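Local coordinates for protein coenzyme A transferase (Yersinia pestis, PDB 3QLI) that probably transfers coenzyme A between carboxylic acids such as acetate, and resembles 4-hydroxybutyrate CoA transferase, at residues R87-N91 with D115-V120; H154-L159 with A191-I196; I228-P233 with R377-A381. All coordinates share one frame. Residues are numbered along the deposited sequence.

Followed from the N terminus, the three contacts come in series, none nesting in or crossing another. Contact 1 closes first: 23 residues holding strand 94-98 and helix 103-114 run out from 87-91 and return at 115-120, at the edge of the N-terminal half. Contact 2 closes a loop of 31 residues, containing helix 166-172 and strand 175-180, with a two-stranded ribbon in the same half. Contact 3 spans far more chain, 143 residues, to bring the end of helix 220-230 against strand 377-381 of the mixed sheet in the C-terminal half. Their centres lie about 37 to 42 Å apart and none touches another, so each joins a separate part of the fold; contacts 1 and 3 flank the chain's centre on opposite sides.

Contact 1 of 3, residues R87-N91 with D115-V120; sequences RYELN and DGGRKV
Tyr88, Asn91 and Val120 form the heart of a side-chain-mediated contact between two loops. Residues 88-90 make a short 3-10 turn, with Leu90 N hydrogen-bonded to Arg87 O at 2.8 Å and Asn91 N to Tyr88 O at 3.0 Å. Opposite it, 115-120 has no regular structure: Asp115 leaves the helical conformation after helix 103-114, Gly116 and Gly117 follow with positive phi, and the chain then extends through Arg118 and Lys119. The backbones come closest at Asn91 and Val120, whose CA atoms are 6.5 Å apart. There Asn91, with chi1 t, donates from ND2 to the main-chain Val120 O at 2.7 Å, with an N-H...O angle of 163°. The contact thus closes a beta-alpha unit, strand 94-98 and helix 103-114, with the strand at the edge of the parallel six-stranded sheet; Leu108 and Arg111 of the helix also touch Tyr88. The Tyr88 side chain, chi1 t, reaches along the second loop: CE1 packs 4.0 Å from Val120 CG1, and OH donates to Asp115 OD2 at 3.0 Å. That same carboxylate oxygen, Asp115 OD2, forms a salt bridge with Arg118 NH1 at 3.3 Å, so phenol and guanidinium converge on one acceptor.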
# COMPACT_ATOMS: atom_id res chain seq x y z
N ARG A 87 32.96 -2.10 -5.26
CA ARG A 87 33.95 -3.05 -4.74
C ARG A 87 34.16 -2.80 -3.25
O ARG A 87 34.33 -1.67 -2.83
CB ARG A 87 35.28 -2.94 -5.48
CG ARG A 87 35.27 -3.57 -6.87
CD ARG A 87 36.68 -3.94 -7.35
NE ARG A 87 37.67 -2.88 -7.12
CZ ARG A 87 37.88 -1.86 -7.95
NH1 ARG A 87 37.16 -1.74 -9.05
NH2 ARG A 87 38.81 -0.95 -7.68
N TYR A 88 34.16 -3.88 -2.47
CA TYR A 88 34.25 -3.80 -1.01
C TYR A 88 35.39 -2.88 -0.56
O TYR A 88 35.23 -2.10 0.38
CB TYR A 88 34.44 -5.21 -0.43
CG TYR A 88 34.32 -5.28 1.08
CD1 TYR A 88 33.09 -5.51 1.69
CD2 TYR A 88 35.45 -5.16 1.89
CE1 TYR A 88 32.98 -5.58 3.06
CE2 TYR A 88 35.34 -5.24 3.27
CZ TYR A 88 34.11 -5.45 3.85
OH TYR A 88 34.00 -5.53 5.22
N GLU A 89 36.52 -2.96 -1.25
CA GLU A 89 37.71 -2.23 -0.83
C GLU A 89 37.54 -0.72 -0.92
O GLU A 89 38.31 0.04 -0.33
CB GLU A 89 38.93 -2.65 -1.66
CG GLU A 89 39.02 -4.15 -1.87
CD GLU A 89 38.29 -4.59 -3.13
OE1 GLU A 89 38.69 -4.15 -4.24
OE2 GLU A 89 37.32 -5.37 -3.01
N LEU A 90 36.53 -0.28 -1.67
CA LEU A 90 36.28 1.15 -1.84
C LEU A 90 35.15 1.65 -0.95
O LEU A 90 34.78 2.82 -0.99
CB LEU A 90 35.96 1.47 -3.30
CG LEU A 90 36.94 0.99 -4.37
CD1 LEU A 90 36.42 1.33 -5.76
CD2 LEU A 90 38.32 1.59 -4.15
N ASN A 91 34.60 0.74 -0.14
CA ASN A 91 33.48 1.07 0.74
C ASN A 91 33.70 2.24 1.68
O ASN A 91 32.74 2.86 2.14
CB ASN A 91 33.06 -0.17 1.54
CG ASN A 91 31.64 -0.07 2.06
OD1 ASN A 91 31.41 0.40 3.17
ND2 ASN A 91 30.69 -0.52 1.25
N ASP A 115 33.66 -9.30 8.52
CA ASP A 115 34.78 -8.40 8.80
C ASP A 115 34.48 -7.49 10.00
O ASP A 115 34.26 -6.29 9.84
CB ASP A 115 35.08 -7.56 7.56
CG ASP A 115 36.31 -6.69 7.73
OD1 ASP A 115 37.15 -7.01 8.59
OD2 ASP A 115 36.43 -5.69 6.99
N GLY A 116 34.48 -8.08 11.19
CA GLY A 116 34.22 -7.35 12.42
C GLY A 116 32.83 -6.75 12.56
O GLY A 116 32.66 -5.73 13.23
N GLY A 117 31.84 -7.38 11.94
CA GLY A 117 30.46 -6.92 12.01
C GLY A 117 30.22 -5.51 11.49
O GLY A 117 29.38 -4.78 12.02
N ARG A 118 30.95 -5.14 10.45
CA ARG A 118 30.84 -3.83 9.82
C ARG A 118 29.58 -3.63 8.97
O ARG A 118 29.14 -4.55 8.28
CB ARG A 118 32.05 -3.58 8.93
CG ARG A 118 33.18 -2.81 9.58
CD ARG A 118 34.35 -2.66 8.62
NE ARG A 118 34.07 -1.68 7.57
CZ ARG A 118 34.49 -1.79 6.32
NH1 ARG A 118 35.20 -2.84 5.94
NH2 ARG A 118 34.19 -0.84 5.43
N LYS A 119 29.02 -2.43 9.01
CA LYS A 119 27.89 -2.06 8.17
C LYS A 119 28.52 -1.43 6.94
O LYS A 119 29.26 -0.46 7.06
CB LYS A 119 26.97 -1.06 8.88
CG LYS A 119 25.69 -0.77 8.12
CD LYS A 119 24.79 0.19 8.89
CE LYS A 119 23.36 -0.32 8.94
NZ LYS A 119 22.75 -0.41 7.59
N VAL A 120 28.25 -1.99 5.77
CA VAL A 120 28.92 -1.53 4.56
C VAL A 120 27.92 -1.17 3.44
O VAL A 120 28.30 -0.57 2.44
CB VAL A 120 29.93 -2.58 4.05
CG1 VAL A 120 31.04 -2.76 5.08
CG2 VAL A 120 29.23 -3.91 3.80

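Contact 2 of 3, residues H154-L159 with A191-I196; sequences HGYFSL and AAAIHI
Two short strands, 156-158 and 193-195, pair as an antiparallel beta ribbon, a minimal example of how backbone register decides which side chains meet. Their axes approach to 4.4 Å and their directions differ by 147°. Phe157 and Ile194 are the hydrogen-bonded pair: Phe157 N reaches Ile194 O at 2.9 Å, and Ile194 N reaches Phe157 O at 2.8 Å. The non-hydrogen-bonded pairs beside it are Tyr156 with His195 (CA-CA 4.3 Å) and Ser158 with Ala193 (CA-CA 4.5 Å). Further hydrogen bonds extend the ladder, Ile196 N to Gly155 O at 2.7 Å and Leu159 N to Ala192 O at 2.9 Å.

On the face bearing Tyr156, Ser158, Ala193 and His195, the Tyr156 ring (chi1 m) lies across the neighbouring strand. Small Ala193 admits it, with CB 3.9 Å from Tyr156 CD1, while His195 (chi1 t) places CB over the ring face and turns its imidazole edge toward it, a T-shaped pair with centroids 5.0 Å apart. Gly155 provides the matching hollow: a CB there would collide with His195 NE2, and its phi of 92° also suits glycine. His195 ND1 is hydrogen-bonded to Ser197 OG. On the other face the Phe157 ring, chi1 m, leans toward Ile196, CE2 to CB 3.9 Å, and Leu159 CG lies 4.3 Å from Ile194 CG1.

Phe157 and Ile196 press together on Tyr22 of helix 18-25, Leu159 and Ile194 meet helix 166-172 through Ser167 and Arg171, and Phe157 and Leu159 also touch strand 143-148 of the parallel six-stranded sheet.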
# COMPACT_ATOMS: atom_id res chain seq x y z
N HIS A 154 18.98 15.98 -34.31
CA HIS A 154 18.29 17.10 -33.66
C HIS A 154 18.93 17.46 -32.31
O HIS A 154 18.45 18.34 -31.62
CB HIS A 154 16.80 16.80 -33.46
CG HIS A 154 16.09 16.49 -34.74
ND1 HIS A 154 15.60 17.46 -35.58
CD2 HIS A 154 15.79 15.30 -35.33
CE1 HIS A 154 15.03 16.90 -36.63
NE2 HIS A 154 15.13 15.59 -36.50
N GLY A 155 20.00 16.75 -31.94
CA GLY A 155 20.69 17.03 -30.69
C GLY A 155 20.23 16.23 -29.48
O GLY A 155 20.64 16.52 -28.35
N TYR A 156 19.41 15.20 -29.69
CA TYR A 156 18.88 14.40 -28.59
C TYR A 156 19.59 13.07 -28.41
O TYR A 156 19.91 12.39 -29.39
CB TYR A 156 17.38 14.12 -28.79
CG TYR A 156 16.52 15.35 -28.64
CD1 TYR A 156 15.92 15.66 -27.42
CD2 TYR A 156 16.30 16.21 -29.72
CE1 TYR A 156 15.13 16.80 -27.28
CE2 TYR A 156 15.51 17.35 -29.59
CZ TYR A 156 14.94 17.64 -28.37
OH TYR A 156 14.16 18.77 -28.23
N PHE A 157 19.82 12.71 -27.15
CA PHE A 157 20.24 11.36 -26.77
C PHE A 157 19.02 10.65 -26.20
O PHE A 157 18.12 11.29 -25.66
CB PHE A 157 21.27 11.43 -25.64
CG PHE A 157 22.48 12.26 -25.96
CD1 PHE A 157 23.61 11.66 -26.50
CD2 PHE A 157 22.50 13.62 -25.69
CE1 PHE A 157 24.75 12.41 -26.77
CE2 PHE A 157 23.63 14.38 -25.97
CZ PHE A 157 24.76 13.76 -26.51
N SER A 158 19.00 9.32 -26.26
CA SER A 158 17.94 8.58 -25.61
C SER A 158 18.45 7.83 -24.38
O SER A 158 19.53 7.24 -24.42
CB SER A 158 17.32 7.57 -26.59
OG SER A 158 16.42 6.71 -25.94
N LEU A 159 17.65 7.82 -23.31
CA LEU A 159 17.91 6.95 -22.16
C LEU A 159 17.74 5.45 -22.47
O LEU A 159 18.08 4.58 -21.65
CB LEU A 159 16.98 7.34 -21.00
CG LEU A 159 17.20 8.75 -20.44
CD1 LEU A 159 16.18 9.01 -19.35
CD2 LEU A 159 18.62 8.90 -19.90
N ALA A 191 9.82 11.80 -21.84
CA ALA A 191 11.06 12.34 -21.30
C ALA A 191 12.23 11.37 -21.49
O ALA A 191 13.26 11.46 -20.80
CB ALA A 191 10.89 12.70 -19.81
N ALA A 192 12.08 10.45 -22.44
CA ALA A 192 13.15 9.48 -22.72
C ALA A 192 14.29 10.13 -23.50
O ALA A 192 15.42 9.68 -23.43
CB ALA A 192 12.62 8.28 -23.48
N ALA A 193 13.97 11.17 -24.26
CA ALA A 193 14.96 11.88 -25.05
C ALA A 193 15.47 13.12 -24.32
O ALA A 193 14.69 13.91 -23.78
CB ALA A 193 14.36 12.28 -26.40
N ILE A 194 16.79 13.30 -24.27
CA ILE A 194 17.35 14.47 -23.59
C ILE A 194 18.21 15.26 -24.55
O ILE A 194 19.11 14.70 -25.18
CB ILE A 194 18.28 14.08 -22.43
CG1 ILE A 194 17.74 12.86 -21.66
CG2 ILE A 194 18.53 15.30 -21.52
CD1 ILE A 194 16.46 13.11 -20.94
N HIS A 195 17.96 16.56 -24.66
CA HIS A 195 18.71 17.40 -25.57
C HIS A 195 20.13 17.68 -25.07
O HIS A 195 20.36 17.79 -23.87
CB HIS A 195 17.97 18.72 -25.80
CG HIS A 195 18.52 19.51 -26.95
ND1 HIS A 195 19.32 20.62 -26.77
CD2 HIS A 195 18.40 19.34 -28.28
CE1 HIS A 195 19.65 21.11 -27.95
NE2 HIS A 195 19.11 20.35 -28.88
N ILE A 196 21.08 17.82 -26.00
CA ILE A 196 22.47 18.08 -25.62
C ILE A 196 22.62 19.33 -24.74
O ILE A 196 23.53 19.42 -23.90
CB ILE A 196 23.38 18.15 -26.87
CG1 ILE A 196 24.84 18.33 -26.46
CG2 ILE A 196 22.93 19.28 -27.79
CD1 ILE A 196 25.83 18.07 -27.58

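Contact 3 of 3, residues I228-P233 with R377-A381; sequences IADLVP and RSIIA
This is a helix-on-sheet contact in the second half of the chain, a three-layer alpha/beta/alpha arrangement in which the C-terminal end of helix 220-230 packs against strand 377-381 of a mixed sheet. Along the strand the side chains alternate: Arg377, Ile379 and Ala381 point toward 228-233, whereas Ile380 points away and meets helix 363-372, so that helices flank this strand on both faces. Gln363, on that second helix, belongs to a CoA site known for this protein, though no CoA is bound to this chain in the model; the side chain of Gln363 is about 9 Å from that of Ala381.

The nearest CA pairs are Ile228 with Ile379 at 7.6 Å and Leu231 with Arg377 at 7.9 Å. Ile379, chi1 m, is the apolar meeting point, its CD1 lying 4.1 Å from Ile228 CG2 and 3.8 Å from Leu231 CD1. Farther along the strand Ile228 CD1, carried by an m,t rotamer, rests 4.0 Å from Ala381 CB. The helix runs out through a final turn, with Leu231 N hydrogen-bonded to Ile228 O at 2.8 Å. Arg377, extended beyond an m chi1, lays a guanidinium face near Leu231 CD2 and donates from NH1 to Leu231 O at 2.7 Å.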
# COMPACT_ATOMS: atom_id res chain seq x y z
N ILE A 228 -1.50 -20.09 -14.86
CA ILE A 228 -1.46 -18.64 -15.05
C ILE A 228 -2.10 -18.26 -16.38
O ILE A 228 -2.96 -17.38 -16.44
CB ILE A 228 -0.02 -18.10 -15.00
CG1 ILE A 228 0.53 -18.27 -13.58
CG2 ILE A 228 0.04 -16.63 -15.46
CD1 ILE A 228 1.97 -17.82 -13.42
N ALA A 229 -1.69 -18.94 -17.45
CA ALA A 229 -2.23 -18.61 -18.77
C ALA A 229 -3.75 -18.76 -18.81
O ALA A 229 -4.43 -18.01 -19.51
CB ALA A 229 -1.57 -19.46 -19.86
N ASP A 230 -4.29 -19.72 -18.07
CA ASP A 230 -5.74 -19.89 -18.03
C ASP A 230 -6.45 -18.68 -17.42
O ASP A 230 -7.63 -18.45 -17.67
CB ASP A 230 -6.13 -21.15 -17.24
CG ASP A 230 -5.89 -22.43 -18.02
OD1 ASP A 230 -5.60 -22.37 -19.23
OD2 ASP A 230 -6.00 -23.51 -17.39
N LEU A 231 -5.71 -17.90 -16.63
CA LEU A 231 -6.26 -16.73 -15.95
C LEU A 231 -6.08 -15.45 -16.77
O LEU A 231 -6.47 -14.37 -16.34
CB LEU A 231 -5.61 -16.55 -14.57
CG LEU A 231 -5.88 -17.64 -13.54
CD1 LEU A 231 -4.95 -17.52 -12.34
CD2 LEU A 231 -7.34 -17.60 -13.09
N VAL A 232 -5.46 -15.57 -17.95
CA VAL A 232 -5.29 -14.44 -18.86
C VAL A 232 -6.30 -14.50 -20.00
O VAL A 232 -6.25 -15.42 -20.83
CB VAL A 232 -3.88 -14.44 -19.47
CG1 VAL A 232 -3.68 -13.21 -20.33
CG2 VAL A 232 -2.82 -14.48 -18.36
N PRO A 233 -7.23 -13.53 -20.06
CA PRO A 233 -8.20 -13.50 -21.16
C PRO A 233 -7.65 -12.81 -22.40
O PRO A 233 -6.67 -12.07 -22.28
CB PRO A 233 -9.34 -12.67 -20.57
CG PRO A 233 -8.68 -11.76 -19.59
CD PRO A 233 -7.50 -12.52 -19.03
N ARG A 377 -6.74 -9.03 -12.61
CA ARG A 377 -6.29 -10.07 -11.69
C ARG A 377 -4.81 -9.88 -11.35
O ARG A 377 -3.98 -9.70 -12.25
CB ARG A 377 -6.46 -11.47 -12.31
CG ARG A 377 -7.89 -11.87 -12.61
CD ARG A 377 -7.98 -13.32 -13.11
NE ARG A 377 -9.38 -13.69 -13.34
CZ ARG A 377 -9.85 -14.26 -14.44
NH1 ARG A 377 -9.04 -14.56 -15.45
NH2 ARG A 377 -11.15 -14.53 -14.54
N SER A 378 -4.50 -9.95 -10.06
CA SER A 378 -3.10 -10.01 -9.63
C SER A 378 -2.76 -11.45 -9.25
O SER A 378 -3.47 -12.08 -8.48
CB SER A 378 -2.86 -9.11 -8.41
OG SER A 378 -1.71 -9.54 -7.70
N ILE A 379 -1.67 -11.96 -9.83
CA ILE A 379 -1.23 -13.33 -9.58
C ILE A 379 0.17 -13.29 -8.96
O ILE A 379 1.06 -12.59 -9.45
CB ILE A 379 -1.16 -14.14 -10.90
CG1 ILE A 379 -2.56 -14.28 -11.49
CG2 ILE A 379 -0.52 -15.51 -10.64
CD1 ILE A 379 -2.58 -14.61 -12.98
N ILE A 380 0.35 -14.03 -7.88
CA ILE A 380 1.68 -14.20 -7.31
C ILE A 380 1.92 -15.70 -7.29
O ILE A 380 1.11 -16.46 -6.77
CB ILE A 380 1.77 -13.62 -5.90
CG1 ILE A 380 1.68 -12.08 -5.96
CG2 ILE A 380 3.07 -14.07 -5.23
CD1 ILE A 380 1.57 -11.39 -4.59
N ALA A 381 3.02 -16.13 -7.90
CA ALA A 381 3.23 -17.56 -8.13
C ALA A 381 4.56 -18.02 -7.55
O ALA A 381 5.53 -17.26 -7.54
CB ALA A 381 3.20 -17.85 -9.63